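Local coordinates for protein RNA 2',3'-cyclic phosphodiesterase (Deinococcus radiodurans, PDB 5H7E) that belongs to the LigT-like phosphoesterases of the 2H clan, proteins built round antiparallel beta-sheet, at residues A[78-83]-A[141-146]. Numbering follows the deposited sequence.
Sequences RGTGYF and PPLIFD
T80 meets L143 with both branches of its side chain, and the pair illustrates how a threonine hydroxyl can stand in for a backbone carbonyl where a loop runs beside a strand. With chi1 at 53°, T80 OG1 lies between the backbone N and the carbonyl carbon and faces the loop, where it accepts a nearly straight hydrogen bond from L143 N (3.2 Å, 163° at the hydrogen). T80 CG2, anti to the carbonyl carbon, lies 4.0 Å from L143 CB and meets the F145 ring at its edge, 3.9 Å from F145 CE1. T80 N in turn donates to L143 O at 3.1 Å, so L143 is gripped at both its N and its O.

Two residues along each segment, F145 N donates to R78 O at 2.9 Å, and the same oxygen lies near the plane of the F145 ring, 3.5 Å from F145 CD1. Between these bonds G79 and I144 form a single antiparallel bridge, by which the segment 141-146, in the loop between strands 127-132 and 148-160, lines strand 73-83 of the antiparallel sheet of this LigT-like fold. L143 and F145 also touch helix 16-26, and I144 sets CG2 against G79 CA at 3.9 Å. At the far end a water bonded to T80 OG1 donates to P141 O, with a weak link to Y82 OH, whose ring stacks on W92.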
loop_
_atom_site.group_PDB
_atom_site.type_symbol
_atom_site.label_atom_id
_atom_site.label_comp_id
_atom_site.label_asym_id
_atom_site.label_seq_id
_atom_site.Cartn_x
_atom_site.Cartn_y
_atom_site.Cartn_z
ATOM N N ARG A 78 12.604 -1.804 6.374
ATOM C CA ARG A 78 13.843 -2.516 6.124
ATOM C C ARG A 78 14.675 -1.658 5.167
ATOM O O ARG A 78 14.950 -0.508 5.490
ATOM C CB ARG A 78 13.577 -3.956 5.625
ATOM C CG ARG A 78 12.702 -4.770 6.644
ATOM C CD ARG A 78 13.536 -5.050 7.932
ATOM N NE ARG A 78 14.664 -5.945 7.676
ATOM C CZ ARG A 78 15.544 -6.316 8.611
ATOM N NH1 ARG A 78 15.484 -5.754 9.796
ATOM N NH2 ARG A 78 16.535 -7.173 8.321
ATOM N N GLY A 79 15.119 -2.208 4.043
ATOM C CA GLY A 79 16.031 -1.507 3.137
ATOM C C GLY A 79 15.283 -0.986 1.919
ATOM O O GLY A 79 14.117 -1.271 1.740
ATOM N N THR A 80 15.961 -0.159 1.126
ATOM C CA THR A 80 15.347 0.328 -0.101
ATOM C C THR A 80 15.590 -0.642 -1.258
ATOM O O THR A 80 16.478 -1.508 -1.224
ATOM C CB THR A 80 15.870 1.718 -0.428
ATOM O OG1 THR A 80 17.334 1.683 -0.438
ATOM C CG2 THR A 80 15.339 2.757 0.578
ATOM N N GLY A 81 14.817 -0.458 -2.327
ATOM C CA GLY A 81 14.986 -1.234 -3.548
ATOM C C GLY A 81 14.246 -0.586 -4.704
ATOM O O GLY A 81 13.629 0.475 -4.551
ATOM N N TYR A 82 14.322 -1.229 -5.887
ATOM C CA TYR A 82 13.728 -0.695 -7.116
ATOM C C TYR A 82 12.792 -1.681 -7.805
ATOM O O TYR A 82 13.014 -2.893 -7.771
ATOM C CB TYR A 82 14.823 -0.304 -8.128
ATOM C CG TYR A 82 15.755 0.728 -7.577
ATOM C CD1 TYR A 82 16.910 0.349 -6.882
ATOM C CD2 TYR A 82 15.486 2.095 -7.719
ATOM C CE1 TYR A 82 17.775 1.293 -6.364
ATOM C CE2 TYR A 82 16.350 3.052 -7.206
ATOM C CZ TYR A 82 17.500 2.638 -6.530
ATOM O OH TYR A 82 18.369 3.565 -6.008
ATOM N N PHE A 83 11.758 -1.151 -8.465
ATOM C CA PHE A 83 10.995 -1.912 -9.480
ATOM C C PHE A 83 11.194 -1.223 -10.823
ATOM O O PHE A 83 11.175 -0.000 -10.903
ATOM C CB PHE A 83 9.489 -1.973 -9.192
ATOM C CG PHE A 83 9.091 -2.742 -7.938
ATOM C CD1 PHE A 83 9.573 -4.028 -7.684
ATOM C CD2 PHE A 83 8.194 -2.177 -7.015
ATOM C CE1 PHE A 83 9.197 -4.730 -6.528
ATOM C CE2 PHE A 83 7.807 -2.864 -5.860
ATOM C CZ PHE A 83 8.308 -4.147 -5.611
ATOM N N PRO A 141 21.650 6.027 -3.395
ATOM C CA PRO A 141 22.473 5.074 -2.676
ATOM C C PRO A 141 21.594 4.133 -1.878
ATOM O O PRO A 141 20.453 4.483 -1.555
ATOM C CB PRO A 141 23.308 5.972 -1.761
ATOM C CG PRO A 141 22.405 7.076 -1.475
ATOM C CD PRO A 141 21.601 7.329 -2.715
ATOM N N PRO A 142 22.058 2.918 -1.591
ATOM C CA PRO A 142 21.320 2.042 -0.691
ATOM C C PRO A 142 21.139 2.676 0.683
ATOM O O PRO A 142 22.056 3.310 1.226
ATOM C CB PRO A 142 22.199 0.777 -0.622
ATOM C CG PRO A 142 23.483 1.161 -1.177
ATOM C CD PRO A 142 23.345 2.333 -2.047
ATOM N N LEU A 143 19.900 2.539 1.209
ATOM C CA LEU A 143 19.554 3.007 2.538
ATOM C C LEU A 143 18.915 1.880 3.328
ATOM O O LEU A 143 18.296 0.992 2.751
ATOM C CB LEU A 143 18.507 4.180 2.475
ATOM C CG LEU A 143 18.943 5.381 1.661
ATOM C CD1 LEU A 143 17.749 6.395 1.662
ATOM C CD2 LEU A 143 20.151 6.064 2.226
ATOM N N ILE A 144 19.076 1.902 4.656
ATOM C CA ILE A 144 18.270 1.013 5.487
ATOM C C ILE A 144 17.676 1.816 6.624
ATOM O O ILE A 144 18.181 2.883 7.002
ATOM C CB ILE A 144 19.091 -0.197 6.018
ATOM C CG1 ILE A 144 20.228 0.263 6.909
ATOM C CG2 ILE A 144 19.526 -1.131 4.850
ATOM C CD1 ILE A 144 21.035 -0.989 7.548
ATOM N N PHE A 145 16.564 1.297 7.172
ATOM C CA PHE A 145 15.836 1.977 8.217
ATOM C C PHE A 145 15.656 1.040 9.408
ATOM O O PHE A 145 15.687 -0.193 9.271
ATOM C CB PHE A 145 14.450 2.435 7.682
ATOM C CG PHE A 145 14.540 3.402 6.556
ATOM C CD1 PHE A 145 14.626 2.970 5.253
ATOM C CD2 PHE A 145 14.492 4.758 6.814
ATOM C CE1 PHE A 145 14.738 3.882 4.220
ATOM C CE2 PHE A 145 14.566 5.672 5.809
ATOM C CZ PHE A 145 14.707 5.252 4.495
ATOM N N ASP A 146 15.524 1.632 10.589
ATOM C CA ASP A 146 15.290 0.822 11.766
ATOM C C ASP A 146 13.976 1.142 12.454
ATOM O O ASP A 146 13.725 0.585 13.532
ATOM C CB ASP A 146 16.434 0.964 12.787
ATOM C CG ASP A 146 16.610 2.389 13.326
ATOM O OD1 ASP A 146 15.777 3.287 13.126
ATOM O OD2 ASP A 146 17.638 2.624 14.011
HETATM O O HOH W 1 18.283 2.873 -2.621
#